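DUF3298 domain-containing protein (Pseudomonas aeruginosa, PDB 4E72) is of unknown function but belongs to the DUF3298 family and is probably exported as a lipoprotein. Local coordinates at residues R92-S105 and G117-L131. Sequence-based numbering, arbitrary orientation.
Sequences REQHDGLVIIELSS and GRGFINYDRRQHKVL
Arg92 NH1 comes up to the edge of the Phe120 ring, near its plane, 4.1 Å from CZ, with the guanidinium turned 72° against the ring. Glu102 runs alongside the same ring, its CG 3.7 Å from Phe120 CE1: with CG anti to the backbone N (chi1 -158°) and the chain extended beyond it, the carboxylate reaches Arg92, where NH1 donates to OE1 from above the carboxylate plane. Glu205 is a second salt-bridge partner of this arginine, and Thr188, Lys190 and His179 of the neighbouring three-stranded sheet also touch Phe120. One face of the Arg118 guanidinium carries Ser104 OG, offset toward the rim, while Ser105 O lies at its edge. A bend at chi2 (-71°) folds Arg118 back along the strand, and NH1 and Ser105 N reach Gly117 O from opposite faces of its plane.

Further along this side, Ile100 CD1 meets Asn122 OD1 at 3.4 Å; the amide itself is satisfied by backbone atoms of Val180 and Leu182. On the other side of the sheet Ile101, which also touches Leu44 and Val48 of helix 44-54, lies side by side with Ile121, CB to CB 3.9 Å, and Leu103 crosses Ile121 at about a right angle, its CD1 packing over the bare backbone of Gly119.

Near the turn, Arg125 lays its CD against Val99 CG2 (3.7 Å), and a water accepts from NH1 while donating to Gln94 OE1 and Leu98 O; Gln94 OE1 also accepts a hydrogen bond from Leu9 N. Arg125 NH2 donates to Gly4 O and NH1 to Asp7 O. Its backbone N donates to Gly97 O at 2.9 Å. Together 98-105 and 117-124 form the paired arms of an antiparallel beta hairpin within a six-stranded mixed sheet, joined to the preceding strand by a type I' turn from His95 to Leu98, with a classic bulge at Arg92 and Glu93 opposite Ile100.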
ATOM      1  N   ARG A  92       6.572  -5.438  -4.530  1.00 34.98           N
ATOM      2  CA  ARG A  92       7.505  -5.165  -3.452  1.00 34.04           C
ATOM      3  C   ARG A  92       8.349  -6.426  -3.231  1.00 37.69           C
ATOM      4  O   ARG A  92       9.564  -6.321  -3.097  1.00 36.27           O
ATOM      5  CB  ARG A  92       6.766  -4.718  -2.162  1.00 32.05           C
ATOM      6  CG  ARG A  92       7.757  -4.463  -1.019  1.00 37.90           C
ATOM      7  CD  ARG A  92       7.221  -3.578   0.069  1.00 41.29           C
ATOM      8  NE  ARG A  92       8.137  -3.576   1.200  1.00 34.49           N
ATOM      9  CZ  ARG A  92       8.211  -2.628   2.123  1.00 48.17           C
ATOM     10  NH1 ARG A  92       7.430  -1.556   2.049  1.00 38.29           N
ATOM     11  NH2 ARG A  92       9.069  -2.742   3.130  1.00 38.64           N
ATOM     12  N   GLU A  93       7.706  -7.619  -3.178  1.00 36.82           N
ATOM     13  CA  GLU A  93       8.411  -8.892  -2.967  1.00 38.15           C
ATOM     14  C   GLU A  93       7.662 -10.078  -3.526  1.00 41.21           C
ATOM     15  O   GLU A  93       6.436 -10.053  -3.645  1.00 40.30           O
ATOM     16  CB  GLU A  93       8.641  -9.153  -1.469  1.00 40.31           C
ATOM     17  CG  GLU A  93       9.922  -8.558  -0.907  1.00 58.58           C
ATOM     18  CD  GLU A  93       9.849  -8.210   0.566  1.00 79.73           C
ATOM     19  OE1 GLU A  93       9.708  -9.146   1.385  1.00 44.78           O
ATOM     20  OE2 GLU A  93       9.943  -7.006   0.902  1.00 85.86           O
ATOM     21  N   GLN A  94       8.413 -11.140  -3.829  1.00 37.09           N
ATOM     22  CA  GLN A  94       7.899 -12.446  -4.240  1.00 36.83           C
ATOM     23  C   GLN A  94       8.660 -13.484  -3.465  1.00 41.54           C
ATOM     24  O   GLN A  94       9.895 -13.518  -3.558  1.00 41.56           O
ATOM     25  CB  GLN A  94       8.025 -12.675  -5.750  1.00 38.24           C
ATOM     26  CG  GLN A  94       7.010 -11.866  -6.524  1.00 36.82           C
ATOM     27  CD  GLN A  94       6.842 -12.371  -7.915  1.00 44.68           C
ATOM     28  OE1 GLN A  94       6.294 -13.443  -8.140  1.00 36.41           O
ATOM     29  NE2 GLN A  94       7.270 -11.583  -8.876  1.00 41.84           N
ATOM     30  N   HIS A  95       7.943 -14.278  -2.642  1.00 35.73           N
ATOM     31  CA  HIS A  95       8.535 -15.351  -1.836  1.00 36.73           C
ATOM     32  C   HIS A  95       7.471 -16.336  -1.410  1.00 42.10           C
ATOM     33  O   HIS A  95       6.344 -15.941  -1.094  1.00 40.40           O
ATOM     34  CB  HIS A  95       9.294 -14.822  -0.590  1.00 36.67           C
ATOM     35  CG  HIS A  95       8.414 -14.208   0.462  1.00 38.31           C
ATOM     36  ND1 HIS A  95       7.942 -14.953   1.535  1.00 39.60           N
ATOM     37  CD2 HIS A  95       7.933 -12.941   0.559  1.00 38.73           C
ATOM     38  CE1 HIS A  95       7.186 -14.127   2.242  1.00 38.32           C
ATOM     39  NE2 HIS A  95       7.151 -12.902   1.696  1.00 38.07           N
ATOM     40  N   ASP A  96       7.841 -17.615  -1.416  1.00 41.21           N
ATOM     41  CA  ASP A  96       7.084 -18.771  -0.929  1.00 42.07           C
ATOM     42  C   ASP A  96       5.663 -18.858  -1.524  1.00 47.87           C
ATOM     43  O   ASP A  96       4.725 -19.268  -0.835  1.00 49.17           O
ATOM     44  CB  ASP A  96       7.040 -18.709   0.622  1.00 43.32           C
ATOM     45  CG  ASP A  96       8.426 -18.747   1.278  1.00 50.52           C
ATOM     46  OD1 ASP A  96       9.161 -19.727   1.051  1.00 52.62           O
ATOM     47  OD2 ASP A  96       8.776 -17.777   2.000  1.00 51.23           O
ATOM     48  N   GLY A  97       5.529 -18.487  -2.798  1.00 43.47           N
ATOM     49  CA  GLY A  97       4.247 -18.489  -3.494  1.00 42.49           C
ATOM     50  C   GLY A  97       3.394 -17.249  -3.262  1.00 42.84           C
ATOM     51  O   GLY A  97       2.266 -17.183  -3.754  1.00 42.06           O
ATOM     52  N   LEU A  98       3.906 -16.264  -2.506  1.00 37.38           N
ATOM     53  CA  LEU A  98       3.212 -15.002  -2.232  1.00 35.32           C
ATOM     54  C   LEU A  98       3.706 -13.876  -3.137  1.00 38.88           C
ATOM     55  O   LEU A  98       4.899 -13.813  -3.432  1.00 38.04           O
ATOM     56  CB  LEU A  98       3.378 -14.545  -0.769  1.00 34.45           C
ATOM     57  CG  LEU A  98       2.980 -15.471   0.392  1.00 40.12           C
ATOM     58  CD1 LEU A  98       3.061 -14.704   1.697  1.00 40.57           C
ATOM     59  CD2 LEU A  98       1.575 -15.999   0.246  1.00 42.11           C
ATOM     60  N   VAL A  99       2.791 -12.976  -3.557  1.00 35.34           N
ATOM     61  CA  VAL A  99       3.153 -11.778  -4.340  1.00 34.57           C
ATOM     62  C   VAL A  99       2.768 -10.580  -3.487  1.00 35.86           C
ATOM     63  O   VAL A  99       1.603 -10.458  -3.132  1.00 35.34           O
ATOM     64  CB  VAL A  99       2.541 -11.694  -5.772  1.00 37.92           C
ATOM     65  CG1 VAL A  99       3.184 -10.559  -6.576  1.00 37.41           C
ATOM     66  CG2 VAL A  99       2.687 -13.007  -6.516  1.00 38.59           C
ATOM     67  N   ILE A 100       3.741  -9.754  -3.084  1.00 32.15           N
ATOM     68  CA  ILE A 100       3.448  -8.574  -2.268  1.00 30.94           C
ATOM     69  C   ILE A 100       3.513  -7.362  -3.185  1.00 32.67           C
ATOM     70  O   ILE A 100       4.578  -7.023  -3.668  1.00 31.95           O
ATOM     71  CB  ILE A 100       4.328  -8.406  -0.994  1.00 33.88           C
ATOM     72  CG1 ILE A 100       4.561  -9.712  -0.204  1.00 35.23           C
ATOM     73  CG2 ILE A 100       3.839  -7.218  -0.113  1.00 33.86           C
ATOM     74  CD1 ILE A 100       3.353 -10.574   0.209  1.00 48.09           C
ATOM     75  N   ILE A 101       2.360  -6.787  -3.491  1.00 30.51           N
ATOM     76  CA  ILE A 101       2.224  -5.626  -4.362  1.00 30.88           C
ATOM     77  C   ILE A 101       2.056  -4.396  -3.495  1.00 33.82           C
ATOM     78  O   ILE A 101       1.186  -4.381  -2.624  1.00 31.78           O
ATOM     79  CB  ILE A 101       1.049  -5.789  -5.377  1.00 34.23           C
ATOM     80  CG1 ILE A 101       1.328  -6.983  -6.337  1.00 35.71           C
ATOM     81  CG2 ILE A 101       0.836  -4.487  -6.186  1.00 34.31           C
ATOM     82  CD1 ILE A 101       0.132  -7.530  -7.030  1.00 40.36           C
ATOM     83  N   GLU A 102       2.913  -3.385  -3.721  1.00 30.78           N
ATOM     84  CA  GLU A 102       2.831  -2.094  -3.031  1.00 29.78           C
ATOM     85  C   GLU A 102       2.169  -1.072  -3.952  1.00 32.88           C
ATOM     86  O   GLU A 102       2.541  -0.955  -5.132  1.00 30.93           O
ATOM     87  CB  GLU A 102       4.202  -1.597  -2.553  1.00 30.90           C
ATOM     88  CG  GLU A 102       4.039  -0.586  -1.426  1.00 46.74           C
ATOM     89  CD  GLU A 102       5.271   0.010  -0.771  1.00 68.32           C
ATOM     90  OE1 GLU A 102       6.304  -0.689  -0.643  1.00 57.32           O
ATOM     91  OE2 GLU A 102       5.168   1.172  -0.316  1.00 56.47           O
ATOM     92  N   LEU A 103       1.183  -0.337  -3.398  1.00 29.43           N
ATOM     93  CA  LEU A 103       0.388   0.670  -4.099  1.00 28.62           C
ATOM     94  C   LEU A 103       0.692   2.077  -3.616  1.00 30.60           C
ATOM     95  O   LEU A 103       0.792   2.299  -2.413  1.00 29.24           O
ATOM     96  CB  LEU A 103      -1.111   0.385  -3.890  1.00 29.43           C
ATOM     97  CG  LEU A 103      -1.564  -1.073  -4.081  1.00 34.04           C
ATOM     98  CD1 LEU A 103      -2.801  -1.341  -3.293  1.00 33.98           C
ATOM     99  CD2 LEU A 103      -1.766  -1.410  -5.560  1.00 35.16           C
ATOM    100  N   SER A 104       0.833   3.027  -4.563  1.00 26.55           N
ATOM    101  CA  SER A 104       1.110   4.450  -4.315  1.00 26.64           C
ATOM    102  C   SER A 104       0.178   5.301  -5.112  1.00 30.39           C
ATOM    103  O   SER A 104      -0.096   5.010  -6.281  1.00 30.01           O
ATOM    104  CB  SER A 104       2.539   4.831  -4.714  1.00 29.90           C
ATOM    105  OG  SER A 104       3.510   3.994  -4.123  1.00 54.95           O
ATOM    106  N   SER A 105      -0.235   6.395  -4.513  1.00 27.45           N
ATOM    107  CA  SER A 105      -1.057   7.401  -5.155  1.00 28.32           C
ATOM    108  C   SER A 105      -0.606   8.773  -4.691  1.00 32.63           C
ATOM    109  O   SER A 105      -0.083   8.921  -3.577  1.00 30.49           O
ATOM    110  CB  SER A 105      -2.539   7.177  -4.859  1.00 31.55           C
ATOM    111  OG  SER A 105      -2.819   7.309  -3.478  1.00 36.13           O
ATOM    112  N   GLY A 117      -1.268   8.476  -0.909  1.00 31.90           N
ATOM    113  CA  GLY A 117      -1.901   7.241  -0.468  1.00 30.16           C
ATOM    114  C   GLY A 117      -0.946   6.071  -0.636  1.00 31.39           C
ATOM    115  O   GLY A 117      -0.098   6.076  -1.533  1.00 29.28           O
ATOM    116  N   ARG A 118      -1.070   5.065   0.229  1.00 29.67           N
ATOM    117  CA  ARG A 118      -0.268   3.822   0.181  1.00 28.94           C
ATOM    118  C   ARG A 118      -1.180   2.681   0.462  1.00 31.46           C
ATOM    119  O   ARG A 118      -2.207   2.884   1.087  1.00 31.04           O
ATOM    120  CB  ARG A 118       0.930   3.808   1.168  1.00 28.17           C
ATOM    121  CG  ARG A 118       2.047   4.783   0.863  1.00 33.54           C
ATOM    122  CD  ARG A 118       2.878   4.437  -0.360  1.00 39.62           C
ATOM    123  NE  ARG A 118       3.990   5.376  -0.529  1.00 42.86           N
ATOM    124  CZ  ARG A 118       3.894   6.607  -1.037  1.00 60.81           C
ATOM    125  NH1 ARG A 118       2.720   7.073  -1.462  1.00 38.83           N
ATOM    126  NH2 ARG A 118       4.965   7.385  -1.115  1.00 60.51           N
ATOM    127  N   GLY A 119      -0.813   1.497  -0.010  1.00 28.86           N
ATOM    128  CA  GLY A 119      -1.582   0.270   0.184  1.00 28.66           C
ATOM    129  C   GLY A 119      -0.780  -0.976  -0.148  1.00 30.60           C
ATOM    130  O   GLY A 119       0.297  -0.909  -0.766  1.00 27.81           O
ATOM    131  N   PHE A 120      -1.289  -2.120   0.285  1.00 27.47           N
ATOM    132  CA  PHE A 120      -0.658  -3.408  -0.023  1.00 26.61           C
ATOM    133  C   PHE A 120      -1.676  -4.367  -0.607  1.00 33.61           C
ATOM    134  O   PHE A 120      -2.873  -4.276  -0.309  1.00 32.72           O
ATOM    135  CB  PHE A 120      -0.033  -4.056   1.229  1.00 26.35           C
ATOM    136  CG  PHE A 120       1.192  -3.397   1.805  1.00 26.83           C
ATOM    137  CD1 PHE A 120       2.332  -3.195   1.022  1.00 30.57           C
ATOM    138  CD2 PHE A 120       1.257  -3.081   3.156  1.00 27.10           C
ATOM    139  CE1 PHE A 120       3.485  -2.614   1.569  1.00 30.82           C
ATOM    140  CE2 PHE A 120       2.416  -2.518   3.706  1.00 29.74           C
ATOM    141  CZ  PHE A 120       3.516  -2.273   2.907  1.00 28.60           C
ATOM    142  N   ILE A 121      -1.192  -5.288  -1.424  1.00 31.68           N
ATOM    143  CA  ILE A 121      -1.911  -6.465  -1.897  1.00 31.60           C
ATOM    144  C   ILE A 121      -1.032  -7.653  -1.475  1.00 34.86           C
ATOM    145  O   ILE A 121       0.155  -7.680  -1.799  1.00 34.12           O
ATOM    146  CB  ILE A 121      -2.237  -6.488  -3.412  1.00 35.03           C
ATOM    147  CG1 ILE A 121      -3.024  -5.239  -3.876  1.00 36.26           C
ATOM    148  CG2 ILE A 121      -2.951  -7.819  -3.792  1.00 34.98           C
ATOM    149  CD1 ILE A 121      -3.127  -5.078  -5.427  1.00 40.41           C
ATOM    150  N   ASN A 122      -1.589  -8.590  -0.724  1.00 32.00           N
ATOM    151  CA  ASN A 122      -0.908  -9.833  -0.344  1.00 32.01           C
ATOM    152  C   ASN A 122      -1.602 -10.965  -1.103  1.00 35.51           C
ATOM    153  O   ASN A 122      -2.640 -11.440  -0.685  1.00 36.18           O
ATOM    154  CB  ASN A 122      -0.924 -10.065   1.169  1.00 29.43           C
ATOM    155  CG  ASN A 122      -0.166  -9.036   1.934  1.00 40.91           C
ATOM    156  OD1 ASN A 122       1.027  -9.210   2.206  1.00 34.32           O
ATOM    157  ND2 ASN A 122      -0.840  -7.930   2.276  1.00 27.39           N
ATOM    158  N   TYR A 123      -1.088 -11.306  -2.270  1.00 33.01           N
ATOM    159  CA  TYR A 123      -1.691 -12.329  -3.108  1.00 32.99           C
ATOM    160  C   TYR A 123      -1.022 -13.691  -2.925  1.00 36.45           C
ATOM    161  O   TYR A 123       0.167 -13.843  -3.215  1.00 37.77           O
ATOM    162  CB  TYR A 123      -1.629 -11.897  -4.580  1.00 32.91           C
ATOM    163  CG  TYR A 123      -2.421 -12.811  -5.484  1.00 33.32           C
ATOM    164  CD1 TYR A 123      -3.799 -12.656  -5.629  1.00 35.39           C
ATOM    165  CD2 TYR A 123      -1.794 -13.817  -6.213  1.00 34.17           C
ATOM    166  CE1 TYR A 123      -4.538 -13.504  -6.451  1.00 37.75           C
ATOM    167  CE2 TYR A 123      -2.527 -14.684  -7.029  1.00 36.00           C
ATOM    168  CZ  TYR A 123      -3.900 -14.523  -7.141  1.00 43.35           C
ATOM    169  OH  TYR A 123      -4.629 -15.328  -7.975  1.00 47.91           O
ATOM    170  N   ASP A 124      -1.790 -14.685  -2.467  1.00 33.67           N
ATOM    171  CA  ASP A 124      -1.312 -16.067  -2.300  1.00 35.26           C
ATOM    172  C   ASP A 124      -1.601 -16.871  -3.574  1.00 40.64           C
ATOM    173  O   ASP A 124      -2.756 -17.038  -3.958  1.00 39.42           O
ATOM    174  CB  ASP A 124      -1.960 -16.722  -1.075  1.00 38.03           C
ATOM    175  CG  ASP A 124      -1.478 -18.130  -0.721  1.00 57.16           C
ATOM    176  OD1 ASP A 124      -0.352 -18.515  -1.149  1.00 60.18           O
ATOM    177  OD2 ASP A 124      -2.185 -18.817   0.025  1.00 67.12           O
ATOM    178  N   ARG A 125      -0.546 -17.314  -4.250  1.00 39.70           N
ATOM    179  CA  ARG A 125      -0.664 -18.073  -5.499  1.00 41.69           C
ATOM    180  C   ARG A 125      -1.090 -19.534  -5.275  1.00 48.48           C
ATOM    181  O   ARG A 125      -1.609 -20.163  -6.201  1.00 49.33           O
ATOM    182  CB  ARG A 125       0.663 -18.048  -6.274  1.00 39.96           C
ATOM    183  CG  ARG A 125       1.052 -16.683  -6.802  1.00 37.75           C
ATOM    184  CD  ARG A 125       2.522 -16.663  -7.122  1.00 38.81           C
ATOM    185  NE  ARG A 125       2.862 -17.634  -8.161  1.00 41.41           N
ATOM    186  CZ  ARG A 125       4.083 -18.108  -8.385  1.00 55.00           C
ATOM    187  NH1 ARG A 125       5.106 -17.711  -7.637  1.00 45.24           N
ATOM    188  NH2 ARG A 125       4.289 -18.990  -9.347  1.00 42.17           N
ATOM    189  N   ARG A 126      -0.846 -20.075  -4.063  1.00 45.77           N
ATOM    190  CA  ARG A 126      -1.199 -21.443  -3.681  1.00 47.77           C
ATOM    191  C   ARG A 126      -2.737 -21.560  -3.621  1.00 54.33           C
ATOM    192  O   ARG A 126      -3.286 -22.556  -4.081  1.00 56.36           O
ATOM    193  CB  ARG A 126      -0.537 -21.805  -2.331  1.00 46.65           C
ATOM    194  CG  ARG A 126      -0.581 -23.285  -1.959  1.00 61.51           C
ATOM    195  CD  ARG A 126      -0.124 -23.478  -0.523  1.00 78.60           C
ATOM    196  NE  ARG A 126      -0.207 -24.874  -0.088  1.00 95.56           N
ATOM    197  CZ  ARG A 126      -0.153 -25.272   1.182  1.00112.10           C
ATOM    198  NH1 ARG A 126      -0.036 -24.382   2.162  1.00100.62           N
ATOM    199  NH2 ARG A 126      -0.230 -26.563   1.482  1.00 94.55           N
ATOM    200  N   GLN A 127      -3.411 -20.510  -3.111  1.00 50.20           N
ATOM    201  CA  GLN A 127      -4.869 -20.393  -2.977  1.00 50.98           C
ATOM    202  C   GLN A 127      -5.545 -19.539  -4.084  1.00 53.83           C
ATOM    203  O   GLN A 127      -6.769 -19.610  -4.215  1.00 53.62           O
ATOM    204  CB  GLN A 127      -5.221 -19.761  -1.617  1.00 51.52           C
ATOM    205  CG  GLN A 127      -4.977 -20.647  -0.403  1.00 68.91           C
ATOM    206  CD  GLN A 127      -5.301 -19.888   0.862  1.00 84.76           C
ATOM    207  OE1 GLN A 127      -6.415 -19.969   1.391  1.00 82.66           O
ATOM    208  NE2 GLN A 127      -4.361 -19.081   1.343  1.00 67.23           N
ATOM    209  N   HIS A 128      -4.770 -18.712  -4.841  1.00 49.55           N
ATOM    210  CA  HIS A 128      -5.259 -17.769  -5.874  1.00 48.27           C
ATOM    211  C   HIS A 128      -6.218 -16.789  -5.179  1.00 49.64           C
ATOM    212  O   HIS A 128      -7.378 -16.631  -5.556  1.00 49.68           O
ATOM    213  CB  HIS A 128      -5.906 -18.481  -7.085  1.00 50.50           C
ATOM    214  CG  HIS A 128      -5.096 -19.621  -7.617  1.00 55.41           C
ATOM    215  ND1 HIS A 128      -4.004 -19.408  -8.442  1.00 57.59           N
ATOM    216  CD2 HIS A 128      -5.243 -20.950  -7.415  1.00 58.22           C
ATOM    217  CE1 HIS A 128      -3.531 -20.613  -8.726  1.00 58.27           C
ATOM    218  NE2 HIS A 128      -4.241 -21.571  -8.128  1.00 59.21           N
ATOM    219  N   LYS A 129      -5.708 -16.154  -4.120  1.00 43.37           N
ATOM    220  CA  LYS A 129      -6.471 -15.302  -3.223  1.00 40.84           C
ATOM    221  C   LYS A 129      -5.661 -14.119  -2.695  1.00 40.37           C
ATOM    222  O   LYS A 129      -4.493 -14.278  -2.355  1.00 38.22           O
ATOM    223  CB  LYS A 129      -6.870 -16.188  -2.024  1.00 42.38           C
ATOM    224  CG  LYS A 129      -7.884 -15.607  -1.050  1.00 61.98           C
ATOM    225  CD  LYS A 129      -8.130 -16.591   0.095  1.00 67.99           C
ATOM    226  CE  LYS A 129      -9.179 -16.116   1.061  1.00 75.47           C
ATOM    227  NZ  LYS A 129      -9.811 -17.259   1.775  1.00 86.99           N
ATOM    228  N   VAL A 130      -6.331 -12.981  -2.516  1.00 35.04           N
ATOM    229  CA  VAL A 130      -5.812 -11.811  -1.813  1.00 34.90           C
ATOM    230  C   VAL A 130      -6.065 -12.096  -0.333  1.00 40.41           C
ATOM    231  O   VAL A 130      -7.200 -12.394   0.037  1.00 40.85           O
ATOM    232  CB  VAL A 130      -6.478 -10.479  -2.278  1.00 38.07           C
ATOM    233  CG1 VAL A 130      -6.091  -9.314  -1.361  1.00 36.66           C
ATOM    234  CG2 VAL A 130      -6.104 -10.158  -3.714  1.00 38.23           C
ATOM    235  N   LEU A 131      -5.038 -12.014   0.502  1.00 37.49           N
ATOM    236  CA  LEU A 131      -5.202 -12.244   1.938  1.00 37.34           C
ATOM    237  C   LEU A 131      -5.480 -10.940   2.689  1.00 40.73           C
ATOM    238  O   LEU A 131      -4.749  -9.955   2.547  1.00 41.23           O
ATOM    239  CB  LEU A 131      -3.963 -12.916   2.540  1.00 37.67           C
ATOM    240  CG  LEU A 131      -3.419 -14.158   1.833  1.00 43.30           C
ATOM    241  CD1 LEU A 131      -2.027 -14.467   2.309  1.00 43.34           C
ATOM    242  CD2 LEU A 131      -4.348 -15.373   2.009  1.00 44.95           C
TER
HETATM  243  O   HOH W   1       5.500 -15.431  -6.182  1.00 42.89           O